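Local coordinates for ALBA-Domain Protein (Trypanosoma brucei, PDB 7DL8), which probably binds RNA through its Alba domain, a small fold widespread among nucleic-acid-binding proteins, at the interface of chains A and B and the interface of chains C and B. Coordinates in Å, arbitrary orientation; residue numbers count along the deposited sequence, not the author numbering. Chains: chain A/B/C, ALBA-Domain Protein.

Contact 1: the interface of chains A and B. Residues chain A 14-17; chain B 25, 28-29, 32, 42-43, 55.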
# COMPACT_ATOMS: atom_id res chain seq x y z
N VAL A 14 13.90 11.45 -11.24
CA VAL A 14 12.64 10.89 -11.71
C VAL A 14 11.81 10.54 -10.49
O VAL A 14 12.20 9.68 -9.69
CB VAL A 14 12.85 9.66 -12.61
CG1 VAL A 14 11.51 9.07 -13.00
CG2 VAL A 14 13.63 10.04 -13.85
N ARG A 15 10.65 11.18 -10.36
CA ARG A 15 9.74 10.94 -9.25
C ARG A 15 8.64 10.02 -9.73
O ARG A 15 7.81 10.40 -10.56
CB ARG A 15 9.17 12.25 -8.71
CG ARG A 15 7.93 12.08 -7.84
CD ARG A 15 8.26 11.37 -6.54
NE ARG A 15 8.51 12.32 -5.45
CZ ARG A 15 9.71 12.53 -4.91
NH1 ARG A 15 9.85 13.41 -3.93
NH2 ARG A 15 10.76 11.87 -5.37
N VAL A 16 8.63 8.79 -9.22
CA VAL A 16 7.62 7.81 -9.60
C VAL A 16 6.36 8.07 -8.80
O VAL A 16 6.40 8.16 -7.57
CB VAL A 16 8.15 6.38 -9.38
CG1 VAL A 16 7.06 5.36 -9.68
CG2 VAL A 16 9.38 6.13 -10.22
N GLY A 17 5.23 8.19 -9.50
CA GLY A 17 3.99 8.47 -8.80
C GLY A 17 2.77 8.13 -9.64
O GLY A 17 2.87 7.67 -10.77
N PHE B 25 8.16 5.52 -16.49
CA PHE B 25 9.34 5.93 -15.73
C PHE B 25 10.57 5.12 -16.12
O PHE B 25 11.70 5.62 -16.01
CB PHE B 25 9.06 5.82 -14.23
CG PHE B 25 8.02 6.79 -13.75
CD1 PHE B 25 8.21 8.15 -13.89
CD2 PHE B 25 6.84 6.34 -13.18
CE1 PHE B 25 7.26 9.05 -13.45
CE2 PHE B 25 5.88 7.24 -12.74
CZ PHE B 25 6.09 8.59 -12.88
N ILE B 28 11.51 7.07 -19.21
CA ILE B 28 12.07 8.37 -18.84
C ILE B 28 13.49 8.21 -18.32
O ILE B 28 14.39 8.98 -18.69
CB ILE B 28 11.16 9.06 -17.80
CG1 ILE B 28 9.89 9.59 -18.47
CG2 ILE B 28 11.90 10.20 -17.11
CD1 ILE B 28 8.80 9.96 -17.49
N THR B 29 13.72 7.22 -17.46
CA THR B 29 15.06 6.99 -16.93
C THR B 29 16.04 6.65 -18.05
O THR B 29 17.18 7.13 -18.05
CB THR B 29 15.04 5.87 -15.89
OG1 THR B 29 14.00 6.13 -14.93
CG2 THR B 29 16.37 5.79 -15.16
N LEU B 32 16.83 9.89 -19.99
CA LEU B 32 17.67 10.84 -19.26
C LEU B 32 19.12 10.38 -19.22
O LEU B 32 20.03 11.20 -19.34
CB LEU B 32 17.12 11.04 -17.85
CG LEU B 32 15.89 11.95 -17.76
CD1 LEU B 32 15.32 11.94 -16.35
CD2 LEU B 32 16.24 13.36 -18.20
N VAL B 42 15.99 7.84 -8.88
CA VAL B 42 14.64 7.31 -8.95
C VAL B 42 14.10 7.25 -7.52
O VAL B 42 14.62 6.51 -6.68
CB VAL B 42 14.61 5.92 -9.61
CG1 VAL B 42 13.18 5.39 -9.66
CG2 VAL B 42 15.20 5.99 -11.01
N SER B 43 13.06 8.04 -7.25
CA SER B 43 12.53 8.19 -5.91
C SER B 43 11.01 8.09 -5.94
O SER B 43 10.37 8.24 -6.98
CB SER B 43 12.96 9.53 -5.28
OG SER B 43 12.64 10.62 -6.13
N VAL B 55 10.44 -0.32 -11.00
CA VAL B 55 10.99 0.40 -12.15
C VAL B 55 12.48 0.11 -12.30
O VAL B 55 12.98 -0.08 -13.41
CB VAL B 55 10.72 1.91 -12.00
CG1 VAL B 55 11.66 2.72 -12.89
CG2 VAL B 55 9.27 2.23 -12.34
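A:Val14 and A:Val16 pack against the ring of B:Phe25 where the N-terminal strand of one Alba-family chain (13-15) joins strand 39-45 of the other as a parallel neighbour. The strand pairing is carried by backbone bonds from B:Ser43 N to A:Val14 O (3.1 Å) and from A:Val16 N to B:Ser43 O (2.9 Å). Opposite them, B:Phe25 reaches out of helix 21-34 with CG anti to its carbonyl carbon (chi1 -66°), which turns the ring toward the incoming segment. Its CB and CG meet methyl CG2 of A:Val16. Beyond the branch, CD1 touches CG1 of A:Val14 at 3.5 Å, while CD2 lies against A:Val16 CG1 at 3.6 Å. Farther out, CE1 and CZ come up to the carbonyl oxygen of A:Arg15, and CE2 is 3.4 Å from A:Gly17 N. A:Gly17 O sits at the ring edge, in plane. A:Val16 CA rides over one face of the B:Phe25 ring in a CH-pi contact, 3.6 Å from CE2. The other methyl of A:Val14, CG2, touches both B:Leu32 CD1 (3.6 Å) and B:Ile28 CG2. A:Arg15 bends at chi2 and chi3 toward B:Ser43 OG, where the modelled approach of NH2 is too short to be trusted.

Contact 2: the interface of chains C and B. Residues chain C 49, 72-74, 86; chain B 53-54, 57-58, 60.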
# COMPACT_ATOMS: atom_id res chain seq x y z
N ILE C 49 6.80 -3.94 0.17
CA ILE C 49 8.13 -3.33 0.19
C ILE C 49 8.11 -2.00 0.92
O ILE C 49 9.03 -1.68 1.69
CB ILE C 49 8.67 -3.18 -1.25
CG1 ILE C 49 9.12 -4.54 -1.79
CG2 ILE C 49 9.81 -2.18 -1.31
CD1 ILE C 49 9.49 -4.52 -3.26
N THR C 72 17.84 -4.57 -3.80
CA THR C 72 16.61 -4.99 -4.45
C THR C 72 16.90 -6.16 -5.38
O THR C 72 18.00 -6.27 -5.94
CB THR C 72 15.96 -3.84 -5.23
OG1 THR C 72 16.86 -3.40 -6.26
CG2 THR C 72 15.65 -2.68 -4.30
N SER C 73 15.91 -7.03 -5.56
CA SER C 73 16.05 -8.20 -6.40
C SER C 73 14.69 -8.58 -6.96
O SER C 73 13.66 -8.00 -6.60
CB SER C 73 16.66 -9.37 -5.62
OG SER C 73 15.69 -10.01 -4.81
N ARG C 74 14.69 -9.56 -7.86
CA ARG C 74 13.47 -10.03 -8.52
C ARG C 74 13.44 -11.55 -8.51
O ARG C 74 14.38 -12.19 -8.98
CB ARG C 74 13.40 -9.50 -9.96
CG ARG C 74 12.05 -9.69 -10.62
CD ARG C 74 11.94 -8.87 -11.89
NE ARG C 74 10.95 -7.80 -11.75
CZ ARG C 74 10.48 -7.08 -12.76
NH1 ARG C 74 10.91 -7.31 -14.00
NH2 ARG C 74 9.59 -6.13 -12.54
N ASP C 86 9.10 -8.57 -7.00
CA ASP C 86 10.24 -7.78 -6.58
C ASP C 86 10.39 -7.80 -5.07
O ASP C 86 9.41 -7.96 -4.33
CB ASP C 86 10.11 -6.34 -7.08
CG ASP C 86 10.22 -6.25 -8.59
OD1 ASP C 86 11.10 -6.91 -9.17
OD2 ASP C 86 9.40 -5.53 -9.20
N VAL B 53 10.75 0.59 -6.89
CA VAL B 53 11.64 -0.56 -6.85
C VAL B 53 11.43 -1.43 -8.09
O VAL B 53 12.39 -1.95 -8.67
CB VAL B 53 11.43 -1.36 -5.55
CG1 VAL B 53 12.09 -2.73 -5.64
CG2 VAL B 53 11.97 -0.58 -4.36
N SER B 54 10.18 -1.57 -8.53
CA SER B 54 9.89 -2.34 -9.73
C SER B 54 10.43 -1.66 -10.98
O SER B 54 10.84 -2.33 -11.93
CB SER B 54 8.39 -2.58 -9.86
OG SER B 54 8.01 -3.80 -9.24
N GLU B 57 14.06 -2.61 -11.06
CA GLU B 57 14.21 -4.02 -11.40
C GLU B 57 13.93 -4.27 -12.88
O GLU B 57 14.56 -5.13 -13.50
CB GLU B 57 13.29 -4.87 -10.53
CG GLU B 57 13.82 -5.12 -9.12
CD GLU B 57 15.24 -5.65 -9.13
OE1 GLU B 57 16.11 -5.03 -8.47
OE2 GLU B 57 15.50 -6.68 -9.78
N MET B 58 12.98 -3.54 -13.45
CA MET B 58 12.73 -3.63 -14.89
C MET B 58 13.94 -3.15 -15.68
O MET B 58 14.32 -3.76 -16.68
CB MET B 58 11.48 -2.84 -15.26
CG MET B 58 10.18 -3.49 -14.82
SD MET B 58 8.78 -2.36 -14.89
CE MET B 58 8.66 -2.08 -16.66
N LYS B 60 17.00 -3.23 -14.61
CA LYS B 60 18.08 -4.19 -14.40
C LYS B 60 17.92 -5.42 -15.29
O LYS B 60 18.91 -5.96 -15.78
CB LYS B 60 18.13 -4.60 -12.93
CG LYS B 60 18.68 -3.54 -12.00
CD LYS B 60 18.41 -3.89 -10.54
CE LYS B 60 19.11 -5.18 -10.14
NZ LYS B 60 18.64 -5.68 -8.82
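C:Thr72 and B:Glu57 meet where helix 49-61 of one Alba chain lies against strands 65-76 and 84-94 of the other. The hydroxyl OG1 of C:Thr72 donates a hydrogen bond to carboxylate oxygen OE1 of B:Glu57 at 2.8 Å, nearly along the C-O axis; a bend at chi2 (-51°) turns the carboxylate toward it. Each chain also has a salt bridge of its own. B:Lys60 NZ takes the syn lone pair of B:Glu57 OE1 at 2.6 Å, giving that oxygen two donors, one from each chain. This amine also lies 3.0 Å from C:Thr72 O, almost straight beyond the CE-NZ bond, a poor angle for a hydrogen bond. In chain C, C:Arg74 NE binds C:Asp86 OD1 at 2.7 Å, on the syn side and 21° out of the carboxylate plane. The approach of C:Asp86 OD2 to B:Ser54 OG is modelled too short and remains doubtful. Apolar contacts follow beside them: methyl CG2 of C:Thr72 lies 3.8 Å from B:Val53 CG1, which also meets C:Ile49 CD1 end to end. Over the C:Arg74 guanidinium, B:Glu57 CB lies above the plane near its rim. Crossing it at a slant, B:Met58 brings CG within 3.5 Å of C:Arg74 NH2.

Contact 3: the interface of chains C and B. Residues chain C 46-50, 53; chain B 46, 49-50, 53.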
# COMPACT_ATOMS: atom_id res chain seq x y z
N GLY C 46 6.94 -7.36 -3.11
CA GLY C 46 5.93 -6.64 -3.84
C GLY C 46 5.32 -5.45 -3.13
O GLY C 46 6.01 -4.47 -2.81
N GLY C 47 4.01 -5.51 -2.89
CA GLY C 47 3.29 -4.41 -2.27
C GLY C 47 3.65 -4.16 -0.82
O GLY C 47 3.25 -3.12 -0.28
N ALA C 48 4.36 -5.09 -0.18
CA ALA C 48 4.80 -4.92 1.20
C ALA C 48 6.18 -4.27 1.30
O ALA C 48 6.67 -4.07 2.41
CB ALA C 48 4.82 -6.27 1.92
N ILE C 49 6.80 -3.94 0.17
CA ILE C 49 8.13 -3.33 0.19
C ILE C 49 8.11 -2.00 0.92
O ILE C 49 9.03 -1.68 1.69
CB ILE C 49 8.67 -3.18 -1.25
CG1 ILE C 49 9.12 -4.54 -1.79
CG2 ILE C 49 9.81 -2.18 -1.31
CD1 ILE C 49 9.49 -4.52 -3.26
N ASN C 50 7.06 -1.20 0.72
CA ASN C 50 6.95 0.07 1.43
C ASN C 50 6.81 -0.15 2.93
O ASN C 50 7.39 0.60 3.73
CB ASN C 50 5.79 0.90 0.88
CG ASN C 50 4.44 0.34 1.25
OD1 ASN C 50 4.17 -0.85 1.07
ND2 ASN C 50 3.57 1.19 1.78
N VAL C 53 10.01 -0.60 4.55
CA VAL C 53 10.72 0.66 4.70
C VAL C 53 10.22 1.40 5.93
O VAL C 53 11.00 2.02 6.67
CB VAL C 53 10.58 1.51 3.43
CG1 VAL C 53 11.07 2.93 3.66
CG2 VAL C 53 11.34 0.87 2.28
N GLY B 46 5.83 6.91 0.04
CA GLY B 46 4.81 6.02 0.57
C GLY B 46 4.51 4.80 -0.27
O GLY B 46 5.38 3.95 -0.49
N ILE B 49 6.71 3.55 -3.32
CA ILE B 49 8.04 2.98 -3.13
C ILE B 49 8.14 1.62 -3.81
O ILE B 49 9.18 1.26 -4.38
CB ILE B 49 8.39 2.91 -1.63
CG1 ILE B 49 8.58 4.31 -1.06
CG2 ILE B 49 9.64 2.07 -1.40
CD1 ILE B 49 8.71 4.36 0.44
N ASN B 50 7.05 0.84 -3.77
CA ASN B 50 7.05 -0.46 -4.42
C ASN B 50 7.22 -0.32 -5.93
O ASN B 50 7.99 -1.07 -6.55
CB ASN B 50 5.75 -1.20 -4.11
CG ASN B 50 5.39 -1.15 -2.63
OD1 ASN B 50 6.26 -1.04 -1.77
ND2 ASN B 50 4.09 -1.21 -2.34
N VAL B 53 10.75 0.59 -6.89
CA VAL B 53 11.64 -0.56 -6.85
C VAL B 53 11.43 -1.43 -8.09
O VAL B 53 12.39 -1.95 -8.67
CB VAL B 53 11.43 -1.36 -5.55
CG1 VAL B 53 12.09 -2.73 -5.64
CG2 VAL B 53 11.97 -0.58 -4.36
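C:Val53 CG2 lies 4.2 Å from B:Ile49 CG2 in the thin apolar middle of this helix-to-helix contact, where the first turns of the two 49-61 helices of Alba chains B and C meet across a two-fold axis. C:Ile49 with B:Val53 forms the matching pair. B:Ile49 CB stands 4.1 Å from C:Asn50 CB. B:Asn50 runs antiparallel beside C:Ile49, whose CB is 3.3 Å from the amide oxygen OD1 of B:Asn50. Around this middle the two asparagines break the symmetry. In chain B, CG is anti to the carbonyl carbon (chi1 -46°), carrying OD1 across to the backbone C:Asn50 N. That N-H bonds to it at 2.6 Å, in the carbonyl plane but clearly bent at the hydrogen. In chain C, CG is instead wedged between the backbone N and the carbonyl carbon (chi1 71°), and the two amide planes stand 73° apart. A weak bond of 3.4 Å runs from B:Asn50 ND2 to C:Asn50 OD1. At the rim, the 3-10 turns 46-48 lie alongside: C:Gly46 O comes 3.4 Å from CG of B:Asn50, and B:Gly46 O is equally near C:Asn50 CB. The patch brings the helix starts of two chains together, and so may help to join Alba subunits in the deposited four-chain assembly.

Contact 4: the interface of chains A and B. Residues chain A 16, 18, 47-48, 51; chain B 18, 47-48, 51-52.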
# COMPACT_ATOMS: atom_id res chain seq x y z
N VAL A 16 8.63 8.79 -9.22
CA VAL A 16 7.62 7.81 -9.60
C VAL A 16 6.36 8.07 -8.80
O VAL A 16 6.40 8.16 -7.57
CB VAL A 16 8.15 6.38 -9.38
CG1 VAL A 16 7.06 5.36 -9.68
CG2 VAL A 16 9.38 6.13 -10.22
N TYR A 18 1.61 8.39 -9.04
CA TYR A 18 0.31 8.02 -9.57
C TYR A 18 -0.42 9.15 -10.30
O TYR A 18 -1.50 8.90 -10.85
CB TYR A 18 -0.57 7.47 -8.45
CG TYR A 18 0.08 6.34 -7.70
CD1 TYR A 18 0.84 5.39 -8.36
CD2 TYR A 18 -0.07 6.22 -6.32
CE1 TYR A 18 1.44 4.35 -7.67
CE2 TYR A 18 0.52 5.18 -5.63
CZ TYR A 18 1.27 4.25 -6.31
OH TYR A 18 1.86 3.22 -5.62
N GLY A 47 -3.14 -2.25 -3.42
CA GLY A 47 -2.69 -0.88 -3.27
C GLY A 47 -3.23 0.08 -4.31
O GLY A 47 -3.10 1.30 -4.12
N ALA A 48 -3.83 -0.43 -5.38
CA ALA A 48 -4.41 0.43 -6.41
C ALA A 48 -5.85 0.80 -6.10
O ALA A 48 -6.45 1.57 -6.86
CB ALA A 48 -4.33 -0.26 -7.77
N GLU A 51 -6.12 4.63 -5.73
CA GLU A 51 -6.15 5.39 -6.98
C GLU A 51 -7.48 5.23 -7.70
O GLU A 51 -7.97 6.18 -8.32
CB GLU A 51 -4.99 4.96 -7.88
CG GLU A 51 -3.64 5.46 -7.39
CD GLU A 51 -3.09 4.57 -6.30
OE1 GLU A 51 -3.11 3.34 -6.47
OE2 GLU A 51 -2.65 5.11 -5.25
N TYR B 18 -0.87 -0.20 -12.11
CA TYR B 18 0.41 0.47 -12.29
C TYR B 18 1.17 0.04 -13.53
O TYR B 18 2.17 0.69 -13.87
CB TYR B 18 1.26 0.27 -11.03
CG TYR B 18 0.52 0.69 -9.78
CD1 TYR B 18 -0.22 1.86 -9.76
CD2 TYR B 18 0.54 -0.09 -8.64
CE1 TYR B 18 -0.91 2.25 -8.63
CE2 TYR B 18 -0.14 0.29 -7.50
CZ TYR B 18 -0.86 1.46 -7.51
OH TYR B 18 -1.54 1.84 -6.37
N GLY B 47 3.26 4.70 -0.74
CA GLY B 47 2.83 3.54 -1.51
C GLY B 47 3.47 3.40 -2.87
O GLY B 47 3.35 2.33 -3.48
N ALA B 48 4.15 4.43 -3.35
CA ALA B 48 4.83 4.37 -4.64
C ALA B 48 6.25 3.84 -4.53
O ALA B 48 6.92 3.68 -5.56
CB ALA B 48 4.84 5.75 -5.30
N GLU B 51 6.51 0.63 -6.54
CA GLU B 51 6.64 0.84 -7.98
C GLU B 51 8.01 1.38 -8.36
O GLU B 51 8.53 1.04 -9.43
CB GLU B 51 5.53 1.78 -8.47
CG GLU B 51 4.17 1.11 -8.54
CD GLU B 51 3.49 1.07 -7.19
OE1 GLU B 51 2.96 0.00 -6.82
OE2 GLU B 51 3.49 2.11 -6.49
N ALA B 52 8.60 2.23 -7.52
CA ALA B 52 9.95 2.72 -7.79
C ALA B 52 10.96 1.58 -7.76
O ALA B 52 11.94 1.59 -8.52
CB ALA B 52 10.33 3.80 -6.79
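The loop after the first strand of the Alba fold carries A:Tyr18 and B:Tyr18, which stack on each other across the two-fold axis. Their ring centroids are 4.6 Å apart and the planes only 11° from parallel. The overlap is offset toward one edge of each ring, with A:Tyr18 CE1 and B:Tyr18 CE1 at 3.3 Å. Each ring has CG anti to its carbonyl carbon (chi1 -54° in chain A), and its phenol reaches the 3-10 turn 46-48 and helix start of the other chain. A:Tyr18 OH donates to B:Gly47 O at 2.8 Å, from above the carbonyl plane and not on a lone pair. The twin pair, B:Tyr18 OH and A:Gly47 O, has the same 2.8 Å separation. A:Tyr18 also faces B:Glu51 and B:Tyr18 faces A:Glu51, with CD of B:Glu51 at the edge of the A:Tyr18 ring and in its plane; the oxygen-to-oxygen approaches there are modelled too short and are doubtful. B:Ala48 CA packs 3.9 Å from A:Tyr18 CZ. Farther along, methyl CG1 of A:Val16 reaches B:Glu51 CB at 4.1 Å. The stack thus lies in the middle of the A-B pair, flanked on both sides by the 3-10 turn 46-48 and the first turn of helix 49-61.

Contacts 1 and 4 belong to the A-B interface, their C-alpha centres about 12 Å apart, and A:Val16 takes part in both. Contacts 2 and 3 belong to the C-B interface, about 10 Å apart, and share C:Ile49 and B:Val53. The two interfaces come closest between contacts 3 and 4, about 9 Å between centres, whereas contacts 1 and 3 lie about 15 Å apart. Helix 49-61 of chain B contributes to contacts 2, 3 and 4 and brushes contact 1, so one helix serves two partners at once. Chain B can therefore bridge A and C, consistent with the deposited tetramer, although the structure alone does not show that this assembly forms in the cell.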